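Shikimate kinase (Bacteroides thetaiotaomicron, PDB 3VAA) probably catalyses the ATP- and magnesium-dependent phosphorylation of the 3-hydroxyl group of shikimate, the fifth of seven steps leading to chorismate. Local coordinates at residues A[54-64]-A[83-94]; A[103-112]-A[164-172]. One frame throughout, in Å; residues are numbered along the deposited sequence.

Interaction 1: residues A[54-64]-A[83-94]; sequences IDLDWYIEERF and LERNMLHEVAEF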
loop_
_atom_site.group_PDB
_atom_site.type_symbol
_atom_site.label_atom_id
_atom_site.label_comp_id
_atom_site.label_asym_id
_atom_site.label_seq_id
_atom_site.Cartn_x
_atom_site.Cartn_y
_atom_site.Cartn_z
ATOM N N ILE A 54 6.103 8.805 2.695
ATOM C CA ILE A 54 5.154 9.453 1.795
ATOM C C ILE A 54 4.037 8.473 1.392
ATOM O O ILE A 54 4.313 7.403 0.859
ATOM C CB ILE A 54 5.863 9.959 0.510
ATOM C CG1 ILE A 54 6.943 10.984 0.872
ATOM C CG2 ILE A 54 4.842 10.581 -0.479
ATOM C CD1 ILE A 54 7.681 11.526 -0.323
ATOM N N ASP A 55 2.788 8.847 1.649
ATOM C CA ASP A 55 1.614 8.076 1.213
ATOM C C ASP A 55 1.207 8.699 -0.133
ATOM O O ASP A 55 0.920 9.886 -0.212
ATOM C CB ASP A 55 0.500 8.214 2.243
ATOM C CG ASP A 55 -0.803 7.545 1.840
ATOM O OD1 ASP A 55 -0.995 7.179 0.676
ATOM O OD2 ASP A 55 -1.665 7.395 2.723
ATOM N N LEU A 56 1.224 7.916 -1.197
ATOM C CA LEU A 56 0.896 8.456 -2.523
ATOM C C LEU A 56 -0.465 9.144 -2.588
ATOM O O LEU A 56 -0.599 10.174 -3.242
ATOM C CB LEU A 56 0.991 7.366 -3.591
ATOM C CG LEU A 56 0.820 7.801 -5.060
ATOM C CD1 LEU A 56 1.736 8.946 -5.403
ATOM C CD2 LEU A 56 1.063 6.585 -5.986
ATOM N N ASP A 57 -1.471 8.589 -1.921
ATOM C CA ASP A 57 -2.788 9.241 -1.899
ATOM C C ASP A 57 -2.720 10.627 -1.291
ATOM O O ASP A 57 -3.398 11.560 -1.770
ATOM C CB ASP A 57 -3.811 8.400 -1.163
ATOM C CG ASP A 57 -4.272 7.196 -1.958
ATOM O OD1 ASP A 57 -3.931 7.068 -3.155
ATOM O OD2 ASP A 57 -5.025 6.382 -1.373
ATOM N N TRP A 58 -1.926 10.774 -0.228
ATOM C CA TRP A 58 -1.744 12.095 0.393
ATOM C C TRP A 58 -1.062 13.026 -0.601
ATOM O O TRP A 58 -1.453 14.194 -0.753
ATOM C CB TRP A 58 -0.923 11.986 1.691
ATOM C CG TRP A 58 -0.467 13.304 2.267
ATOM C CD1 TRP A 58 -1.158 14.104 3.124
ATOM C CD2 TRP A 58 0.788 13.965 2.022
ATOM N NE1 TRP A 58 -0.419 15.230 3.424
ATOM C CE2 TRP A 58 0.779 15.167 2.763
ATOM C CE3 TRP A 58 1.916 13.657 1.244
ATOM C CZ2 TRP A 58 1.856 16.064 2.758
ATOM C CZ3 TRP A 58 2.985 14.551 1.230
ATOM C CH2 TRP A 58 2.945 15.743 1.989
ATOM N N TYR A 59 -0.043 12.503 -1.288
ATOM C CA TYR A 59 0.706 13.308 -2.261
ATOM C C TYR A 59 -0.220 13.821 -3.381
ATOM O O TYR A 59 -0.172 14.996 -3.786
ATOM C CB TYR A 59 1.873 12.492 -2.808
ATOM C CG TYR A 59 2.760 13.257 -3.732
ATOM C CD1 TYR A 59 3.794 14.035 -3.239
ATOM C CD2 TYR A 59 2.570 13.218 -5.114
ATOM C CE1 TYR A 59 4.611 14.755 -4.092
ATOM C CE2 TYR A 59 3.387 13.918 -5.965
ATOM C CZ TYR A 59 4.405 14.700 -5.446
ATOM O OH TYR A 59 5.238 15.423 -6.283
ATOM N N ILE A 60 -1.076 12.934 -3.855
ATOM C CA ILE A 60 -2.070 13.259 -4.883
ATOM C C ILE A 60 -2.985 14.405 -4.405
ATOM O O ILE A 60 -3.197 15.373 -5.129
ATOM C CB ILE A 60 -2.912 12.018 -5.215
ATOM C CG1 ILE A 60 -2.105 11.029 -6.075
ATOM C CG2 ILE A 60 -4.215 12.435 -5.928
ATOM C CD1 ILE A 60 -2.743 9.596 -6.181
ATOM N N GLU A 61 -3.486 14.306 -3.175
ATOM C CA GLU A 61 -4.380 15.345 -2.644
ATOM C C GLU A 61 -3.681 16.685 -2.501
ATOM O O GLU A 61 -4.304 17.746 -2.729
ATOM C CB GLU A 61 -5.009 14.908 -1.315
ATOM C CG GLU A 61 -5.820 13.624 -1.438
ATOM C CD GLU A 61 -6.701 13.322 -0.226
ATOM O OE1 GLU A 61 -6.679 14.098 0.764
ATOM O OE2 GLU A 61 -7.457 12.324 -0.293
ATOM N N GLU A 62 -2.408 16.655 -2.100
ATOM C CA GLU A 62 -1.608 17.891 -1.994
ATOM C C GLU A 62 -1.417 18.570 -3.359
ATOM O O GLU A 62 -1.459 19.788 -3.473
ATOM C CB GLU A 62 -0.226 17.601 -1.408
ATOM C CG GLU A 62 -0.209 17.265 0.057
ATOM C CD GLU A 62 -0.562 18.435 0.952
ATOM O OE1 GLU A 62 -1.103 18.192 2.049
ATOM O OE2 GLU A 62 -0.314 19.598 0.573
ATOM N N ARG A 63 -1.189 17.774 -4.393
ATOM C CA ARG A 63 -0.948 18.322 -5.729
ATOM C C ARG A 63 -2.179 18.882 -6.406
ATOM O O ARG A 63 -2.112 19.915 -7.081
ATOM C CB ARG A 63 -0.296 17.262 -6.621
ATOM C CG ARG A 63 1.171 17.053 -6.273
ATOM C CD ARG A 63 2.094 18.102 -6.866
ATOM N NE ARG A 63 2.478 17.761 -8.245
ATOM C CZ ARG A 63 1.885 18.209 -9.345
ATOM N NH1 ARG A 63 0.892 19.087 -9.281
ATOM N NH2 ARG A 63 2.319 17.800 -10.524
ATOM N N PHE A 64 -3.322 18.246 -6.201
ATOM C CA PHE A 64 -4.530 18.670 -6.890
ATOM C C PHE A 64 -5.485 19.498 -6.044
ATOM O O PHE A 64 -6.441 20.048 -6.576
ATOM C CB PHE A 64 -5.226 17.439 -7.480
ATOM C CG PHE A 64 -4.457 16.824 -8.614
ATOM C CD1 PHE A 64 -4.687 17.225 -9.915
ATOM C CD2 PHE A 64 -3.465 15.890 -8.371
ATOM C CE1 PHE A 64 -3.973 16.686 -10.957
ATOM C CE2 PHE A 64 -2.748 15.348 -9.405
ATOM C CZ PHE A 64 -2.999 15.741 -10.699
ATOM N N LEU A 83 -3.811 9.984 -13.373
ATOM C CA LEU A 83 -3.166 10.940 -12.485
ATOM C C LEU A 83 -2.341 10.239 -11.407
ATOM O O LEU A 83 -1.253 10.707 -11.043
ATOM C CB LEU A 83 -4.181 11.913 -11.887
ATOM C CG LEU A 83 -5.136 11.648 -10.790
ATOM C CD1 LEU A 83 -4.452 11.674 -9.420
ATOM C CD2 LEU A 83 -6.154 12.791 -10.903
ATOM N N GLU A 84 -2.831 9.097 -10.918
ATOM C CA GLU A 84 -2.089 8.320 -9.938
ATOM C C GLU A 84 -0.746 7.844 -10.520
ATOM O O GLU A 84 0.297 7.929 -9.874
ATOM C CB GLU A 84 -2.922 7.126 -9.482
ATOM C CG GLU A 84 -2.234 6.188 -8.505
ATOM C CD GLU A 84 -3.122 5.045 -8.103
ATOM O OE1 GLU A 84 -3.626 4.325 -9.016
ATOM O OE2 GLU A 84 -3.329 4.874 -6.864
ATOM N N ARG A 85 -0.782 7.334 -11.752
ATOM C CA ARG A 85 0.425 6.941 -12.449
ATOM C C ARG A 85 1.404 8.115 -12.561
ATOM O O ARG A 85 2.586 7.988 -12.299
ATOM C CB ARG A 85 0.036 6.428 -13.845
ATOM C CG ARG A 85 1.177 6.016 -14.755
ATOM C CD ARG A 85 1.760 7.194 -15.532
ATOM N NE ARG A 85 2.768 6.757 -16.505
ATOM C CZ ARG A 85 3.733 7.532 -17.001
ATOM N NH1 ARG A 85 3.850 8.805 -16.626
ATOM N NH2 ARG A 85 4.603 7.029 -17.850
ATOM N N ASN A 86 0.904 9.269 -12.964
ATOM C CA ASN A 86 1.751 10.432 -13.092
ATOM C C ASN A 86 2.372 10.859 -11.753
ATOM O O ASN A 86 3.540 11.219 -11.694
ATOM C CB ASN A 86 0.983 11.584 -13.742
ATOM C CG ASN A 86 0.642 11.314 -15.177
ATOM O OD1 ASN A 86 1.368 10.580 -15.872
ATOM N ND2 ASN A 86 -0.419 11.975 -15.678
ATOM N N MET A 87 1.604 10.773 -10.665
ATOM C CA MET A 87 2.130 11.140 -9.374
ATOM C C MET A 87 3.133 10.081 -8.863
ATOM O O MET A 87 4.126 10.430 -8.202
ATOM C CB MET A 87 0.998 11.388 -8.376
ATOM C CG MET A 87 0.149 12.636 -8.677
ATOM S SD MET A 87 1.097 14.145 -8.953
ATOM C CE MET A 87 1.332 14.145 -10.759
ATOM N N LEU A 88 2.893 8.820 -9.173
ATOM C CA LEU A 88 3.852 7.745 -8.873
ATOM C C LEU A 88 5.195 8.092 -9.531
ATOM O O LEU A 88 6.252 7.965 -8.907
ATOM C CB LEU A 88 3.355 6.403 -9.387
ATOM C CG LEU A 88 4.302 5.205 -9.235
ATOM C CD1 LEU A 88 4.664 4.993 -7.755
ATOM C CD2 LEU A 88 3.666 3.929 -9.836
ATOM N N HIS A 89 5.165 8.553 -10.789
ATOM C CA HIS A 89 6.398 8.932 -11.468
ATOM C C HIS A 89 7.097 10.114 -10.810
ATOM O O HIS A 89 8.321 10.185 -10.820
ATOM C CB HIS A 89 6.154 9.118 -12.974
ATOM C CG HIS A 89 5.993 7.823 -13.696
ATOM N ND1 HIS A 89 6.836 7.429 -14.709
ATOM C CD2 HIS A 89 5.159 6.777 -13.475
ATOM C CE1 HIS A 89 6.486 6.226 -15.128
ATOM N NE2 HIS A 89 5.472 5.804 -14.397
ATOM N N GLU A 90 6.335 11.036 -10.247
ATOM C CA GLU A 90 6.929 12.155 -9.535
ATOM C C GLU A 90 7.617 11.709 -8.243
ATOM O O GLU A 90 8.764 12.089 -7.985
ATOM C CB GLU A 90 5.890 13.228 -9.215
ATOM C CG GLU A 90 5.408 14.000 -10.407
ATOM C CD GLU A 90 4.707 15.293 -10.021
ATOM O OE1 GLU A 90 4.595 15.580 -8.810
ATOM O OE2 GLU A 90 4.260 16.033 -10.916
ATOM N N VAL A 91 6.918 10.901 -7.431
ATOM C CA VAL A 91 7.494 10.501 -6.131
ATOM C C VAL A 91 8.654 9.546 -6.337
ATOM O O VAL A 91 9.547 9.454 -5.496
ATOM C CB VAL A 91 6.434 9.916 -5.145
ATOM C CG1 VAL A 91 5.326 10.963 -4.873
ATOM C CG2 VAL A 91 5.827 8.630 -5.648
ATOM N N ALA A 92 8.659 8.836 -7.451
ATOM C CA ALA A 92 9.738 7.895 -7.751
ATOM C C ALA A 92 11.094 8.598 -7.973
ATOM O O ALA A 92 12.133 7.938 -8.009
ATOM C CB ALA A 92 9.365 7.043 -8.946
ATOM N N GLU A 93 11.076 9.920 -8.129
ATOM C CA GLU A 93 12.311 10.677 -8.299
ATOM C C GLU A 93 12.908 11.097 -6.957
ATOM O O GLU A 93 14.066 11.479 -6.903
ATOM C CB GLU A 93 12.099 11.885 -9.217
ATOM C CG GLU A 93 11.594 11.498 -10.593
ATOM C CD GLU A 93 11.521 12.669 -11.564
ATOM O OE1 GLU A 93 12.247 13.661 -11.364
ATOM O OE2 GLU A 93 10.741 12.588 -12.537
ATOM N N PHE A 94 12.121 11.032 -5.879
ATOM C CA PHE A 94 12.634 11.354 -4.541
ATOM C C PHE A 94 13.668 10.318 -4.076
ATOM O O PHE A 94 13.553 9.131 -4.391
ATOM C CB PHE A 94 11.520 11.436 -3.490
ATOM C CG PHE A 94 10.394 12.374 -3.840
ATOM C CD1 PHE A 94 10.588 13.458 -4.688
ATOM C CD2 PHE A 94 9.153 12.210 -3.248
ATOM C CE1 PHE A 94 9.541 14.327 -4.986
ATOM C CE2 PHE A 94 8.108 13.089 -3.523
ATOM C CZ PHE A 94 8.302 14.142 -4.396
HETATM O O HOH W 1 -1.953 5.593 -4.618
HETATM O O HOH W 2 -5.447 5.356 -4.847
#

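Interaction 2: residues A[103-112]-A[164-172]; sequences GGAPCFYDNM and RAPFYTQAQ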
loop_
_atom_site.group_PDB
_atom_site.type_symbol
_atom_site.label_atom_id
_atom_site.label_comp_id
_atom_site.label_asym_id
_atom_site.label_seq_id
_atom_site.Cartn_x
_atom_site.Cartn_y
_atom_site.Cartn_z
ATOM N N GLY A 103 -4.074 0.702 -2.880
ATOM C CA GLY A 103 -4.287 -0.710 -3.172
ATOM C C GLY A 103 -4.432 -1.067 -4.628
ATOM O O GLY A 103 -4.126 -2.192 -5.017
ATOM N N GLY A 104 -4.919 -0.130 -5.432
ATOM C CA GLY A 104 -5.124 -0.377 -6.849
ATOM C C GLY A 104 -3.991 0.007 -7.750
ATOM O O GLY A 104 -3.937 -0.454 -8.899
ATOM N N ALA A 105 -3.083 0.857 -7.258
ATOM C CA ALA A 105 -1.969 1.356 -8.048
ATOM C C ALA A 105 -1.197 0.269 -8.811
ATOM O O ALA A 105 -0.920 0.430 -10.005
ATOM C CB ALA A 105 -1.014 2.191 -7.180
ATOM N N PRO A 106 -0.891 -0.868 -8.169
ATOM C CA PRO A 106 -0.124 -1.882 -8.897
ATOM C C PRO A 106 -0.790 -2.502 -10.126
ATOM O O PRO A 106 -0.099 -3.133 -10.934
ATOM C CB PRO A 106 0.064 -2.975 -7.833
ATOM C CG PRO A 106 0.075 -2.226 -6.591
ATOM C CD PRO A 106 -1.013 -1.231 -6.748
ATOM N N CYS A 107 -2.099 -2.313 -10.283
ATOM C CA CYS A 107 -2.860 -2.948 -11.341
ATOM C C CYS A 107 -2.900 -2.217 -12.672
ATOM O O CYS A 107 -3.453 -2.750 -13.633
ATOM C CB CYS A 107 -4.309 -3.122 -10.901
ATOM S SG CYS A 107 -4.483 -4.046 -9.391
ATOM N N PHE A 108 -2.346 -1.023 -12.733
ATOM C CA PHE A 108 -2.487 -0.189 -13.924
ATOM C C PHE A 108 -1.177 0.208 -14.558
ATOM O O PHE A 108 -0.116 0.201 -13.899
ATOM C CB PHE A 108 -3.304 1.039 -13.553
ATOM C CG PHE A 108 -4.665 0.697 -13.055
ATOM C CD1 PHE A 108 -5.686 0.390 -13.946
ATOM C CD2 PHE A 108 -4.910 0.623 -11.707
ATOM C CE1 PHE A 108 -6.947 0.043 -13.482
ATOM C CE2 PHE A 108 -6.159 0.266 -11.233
ATOM C CZ PHE A 108 -7.170 -0.025 -12.112
ATOM N N TYR A 109 -1.263 0.567 -15.846
ATOM C CA TYR A 109 -0.091 0.977 -16.633
ATOM C C TYR A 109 1.034 -0.035 -16.437
ATOM O O TYR A 109 0.759 -1.244 -16.384
ATOM C CB TYR A 109 0.314 2.419 -16.264
ATOM C CG TYR A 109 -0.761 3.424 -16.633
ATOM C CD1 TYR A 109 -0.819 3.964 -17.917
ATOM C CD2 TYR A 109 -1.723 3.821 -15.723
ATOM C CE1 TYR A 109 -1.814 4.861 -18.273
ATOM C CE2 TYR A 109 -2.735 4.707 -16.075
ATOM C CZ TYR A 109 -2.768 5.231 -17.341
ATOM O OH TYR A 109 -3.745 6.116 -17.698
ATOM N N ASP A 110 2.288 0.430 -16.357
ATOM C CA ASP A 110 3.419 -0.442 -16.012
ATOM C C ASP A 110 3.851 -0.102 -14.576
ATOM O O ASP A 110 5.027 -0.221 -14.224
ATOM C CB ASP A 110 4.602 -0.199 -16.964
ATOM C CG ASP A 110 5.093 1.253 -16.948
ATOM O OD1 ASP A 110 4.341 2.150 -16.480
ATOM O OD2 ASP A 110 6.234 1.495 -17.428
ATOM N N ASN A 111 2.898 0.297 -13.739
ATOM C CA ASN A 111 3.225 0.783 -12.385
ATOM C C ASN A 111 4.088 -0.168 -11.558
ATOM O O ASN A 111 5.022 0.276 -10.897
ATOM C CB ASN A 111 1.947 1.114 -11.614
ATOM C CG ASN A 111 1.237 2.387 -12.113
ATOM O OD1 ASN A 111 1.728 3.122 -12.979
ATOM N ND2 ASN A 111 0.051 2.646 -11.543
ATOM N N MET A 112 3.771 -1.461 -11.583
ATOM C CA MET A 112 4.535 -2.422 -10.782
ATOM C C MET A 112 5.931 -2.588 -11.361
ATOM O O MET A 112 6.914 -2.564 -10.629
ATOM C CB MET A 112 3.833 -3.774 -10.673
ATOM C CG MET A 112 4.563 -4.787 -9.731
ATOM S SD MET A 112 4.814 -4.188 -8.038
ATOM C CE MET A 112 3.269 -3.542 -7.954
ATOM N N ARG A 164 -6.256 -8.657 -7.587
ATOM C CA ARG A 164 -5.005 -7.915 -7.379
ATOM C C ARG A 164 -3.729 -8.746 -7.296
ATOM O O ARG A 164 -2.669 -8.279 -7.672
ATOM C CB ARG A 164 -5.133 -7.049 -6.142
ATOM C CG ARG A 164 -6.124 -5.954 -6.319
ATOM C CD ARG A 164 -6.683 -5.482 -5.014
ATOM N NE ARG A 164 -7.622 -4.384 -5.229
ATOM C CZ ARG A 164 -8.843 -4.530 -5.735
ATOM N NH1 ARG A 164 -9.291 -5.724 -6.102
ATOM N NH2 ARG A 164 -9.615 -3.464 -5.908
ATOM N N ALA A 165 -3.832 -9.983 -6.828
ATOM C CA ALA A 165 -2.656 -10.867 -6.679
ATOM C C ALA A 165 -1.694 -10.995 -7.872
ATOM O O ALA A 165 -0.494 -11.013 -7.658
ATOM C CB ALA A 165 -3.101 -12.267 -6.211
ATOM N N PRO A 166 -2.194 -11.108 -9.123
ATOM C CA PRO A 166 -1.252 -11.200 -10.241
ATOM C C PRO A 166 -0.308 -9.994 -10.349
ATOM O O PRO A 166 0.736 -10.078 -10.990
ATOM C CB PRO A 166 -2.162 -11.274 -11.464
ATOM C CG PRO A 166 -3.431 -11.859 -10.954
ATOM C CD PRO A 166 -3.581 -11.375 -9.550
ATOM N N PHE A 167 -0.703 -8.878 -9.741
ATOM C CA PHE A 167 0.086 -7.659 -9.753
ATOM C C PHE A 167 0.907 -7.576 -8.485
ATOM O O PHE A 167 2.125 -7.351 -8.530
ATOM C CB PHE A 167 -0.834 -6.445 -9.909
ATOM C CG PHE A 167 -1.629 -6.468 -11.184
ATOM C CD1 PHE A 167 -1.020 -6.144 -12.384
ATOM C CD2 PHE A 167 -2.971 -6.821 -11.189
ATOM C CE1 PHE A 167 -1.730 -6.165 -13.564
ATOM C CE2 PHE A 167 -3.685 -6.844 -12.375
ATOM C CZ PHE A 167 -3.060 -6.512 -13.561
ATOM N N TYR A 168 0.249 -7.760 -7.338
ATOM C CA TYR A 168 0.972 -7.692 -6.077
ATOM C C TYR A 168 2.141 -8.667 -6.035
ATOM O O TYR A 168 3.235 -8.319 -5.564
ATOM C CB TYR A 168 0.080 -7.989 -4.870
ATOM C CG TYR A 168 -1.020 -7.006 -4.556
ATOM C CD1 TYR A 168 -1.010 -5.684 -5.028
ATOM C CD2 TYR A 168 -2.039 -7.375 -3.701
ATOM C CE1 TYR A 168 -2.026 -4.797 -4.685
ATOM C CE2 TYR A 168 -3.045 -6.474 -3.328
ATOM C CZ TYR A 168 -3.038 -5.202 -3.826
ATOM O OH TYR A 168 -4.059 -4.347 -3.470
ATOM N N THR A 169 1.924 -9.876 -6.542
ATOM C CA THR A 169 2.966 -10.914 -6.498
ATOM C C THR A 169 4.170 -10.667 -7.428
ATOM O O THR A 169 5.112 -11.441 -7.430
ATOM C CB THR A 169 2.352 -12.313 -6.716
ATOM O OG1 THR A 169 1.710 -12.379 -8.001
ATOM C CG2 THR A 169 1.346 -12.629 -5.610
ATOM N N GLN A 170 4.126 -9.606 -8.228
ATOM C CA GLN A 170 5.252 -9.240 -9.084
ATOM C C GLN A 170 6.271 -8.391 -8.318
ATOM O O GLN A 170 7.345 -8.098 -8.837
ATOM C CB GLN A 170 4.780 -8.460 -10.313
ATOM C CG GLN A 170 3.844 -9.198 -11.224
ATOM C CD GLN A 170 3.296 -8.301 -12.341
ATOM O OE1 GLN A 170 3.891 -7.268 -12.682
ATOM N NE2 GLN A 170 2.157 -8.690 -12.911
ATOM N N ALA A 171 5.930 -7.985 -7.096
ATOM C CA ALA A 171 6.852 -7.226 -6.270
ATOM C C ALA A 171 8.146 -8.018 -6.069
ATOM O O ALA A 171 8.115 -9.236 -5.885
ATOM C CB ALA A 171 6.210 -6.916 -4.904
ATOM N N GLN A 172 9.283 -7.330 -6.117
ATOM C CA GLN A 172 10.565 -7.993 -5.887
ATOM C C GLN A 172 10.589 -8.710 -4.552
ATOM O O GLN A 172 11.120 -9.823 -4.447
ATOM C CB GLN A 172 11.724 -6.998 -5.924
ATOM C CG GLN A 172 13.068 -7.690 -5.677
ATOM C CD GLN A 172 14.265 -6.766 -5.735
ATOM O OE1 GLN A 172 14.132 -5.545 -5.816
ATOM N NE2 GLN A 172 15.456 -7.358 -5.683
#

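Interaction 1: residues A[54-64]-A[83-94]
Ile54, on the edge strand of the parallel sheet, sets its CD1 against the Phe94 ring, 3.3 Å from CD2. The chain then turns into a helix; the axis of residues 56-64 crosses that of residues 83-91, the end of helix 68-91, at 102°, 10.0 Å apart at their closest approach. Leu56 is a knob in a hole formed by Glu84, Met87, Leu88 and Val91; its CD1 lies 3.9 Å from Met87 CB. Asp57, predicted to bind substrate, does not bond to Glu84 directly. Two waters each donate to both Asp57 OD1 and Glu84 OE2, bridging carboxylates 4.4 Å apart at these oxygens, while Glu84 OE1 pairs with Arg81, another residue predicted to bind substrate. The Tyr59 side chain leaves the helix with CG opposite the backbone N (chi1 -176°), which lays one ring face against Val91: CG1 stands 3.5 Å from the ring centroid, almost on the normal, in a CH-pi contact. Tyr59 OH donates to Glu90 OE1 at 2.6 Å. Ile60 packs CG1 on Met87 CG and CG2 on Leu83 CD1. Met87 is the reciprocal knob, seated among Tyr59, Ile60, Arg63 and Phe64, its sulfur in oblique Met-aromatic contact with the Tyr59 and Phe64 rings. Arg63 bends back at chi2 and chi3 and grips Glu90 side-on, NE to OE1 and NH2 to OE2 (2.7 Å), both bonds nearly straight and on the syn sides. Phe64 brings CE2 near Leu83 CD1 and Met87 CG. Three bonds thus fix the Glu90 carboxylate beside the apolar crossing, and this pairing probably favours its ionised form.

Interaction 2: residues A[103-112]-A[164-172]
Phe167 and Cys107 meet where, in this P-loop kinase fold, the loop that begins at Gly103 packs on the last turn of helix 150-168 and the turn after it. The Phe167 side chain can be followed outward. CB lies 3.5 Å from Pro106 O and also touches the proline CB. CG, placed opposite the carbonyl carbon (chi1 -60°), turns the ring so that one face lies against the backbone of Cys107: Cys107 CA stands 3.7 Å from the ring centroid, nearly on the normal, a CH-pi contact. Of the two ortho carbons, CD1 remains near Pro106 O, whereas CD2 meets Cys107 SG at 3.6 Å, an oblique sulfur-aromatic contact. Farther out, CE2 comes close to Cys107 CB, and both CE1 and CZ reach Cys107 O, so Cys107 covers most of this face, with Pro106 O beside its inner end.

Pro106 CG, for its part, abuts the Tyr168 ring edge near CE1. Met112, at the start of helix 111-118, bends at chi2 and chi3; its CG touches Gln170 CB at 3.7 Å and its sulfur approaches Ala171, which also packs on strand 120-125.

Gly103 and Arg164 are both predicted to bind substrate. The arginine chain, extended from CG to NE, passes Cys107 SG with its CG, and its NH1 is held by Ala160 O. This is consistent with the contact joining two sides of the shikimate pocket. Tyr168 ties them together directly: its OH donates to Gly103 O at 2.7 Å, meeting the carbonyl at a C=O...O angle of 124° and tilted 19° from its plane.

Along the chain the two contacts follow one another, all of interaction 1 preceding residue 103, and their centres lie 16 Å apart in the same P-loop kinase fold. The first joins edge strand 53-55 and helix 56-64 to helix 68-91; the second brings the start of helix 111-118 and the loop before it onto the end of helix 150-168. Helix 68-91 connects them, since Glu84 OE1 packs 3.5 Å from Ala105 CA and Arg85 and Leu88 pack against Asn111. Residues predicted to bind substrate come from both contacts, Asp57 from interaction 1 and Gly103 and Arg164 from interaction 2, consistent with a shikimate site assembled from parts distant in sequence.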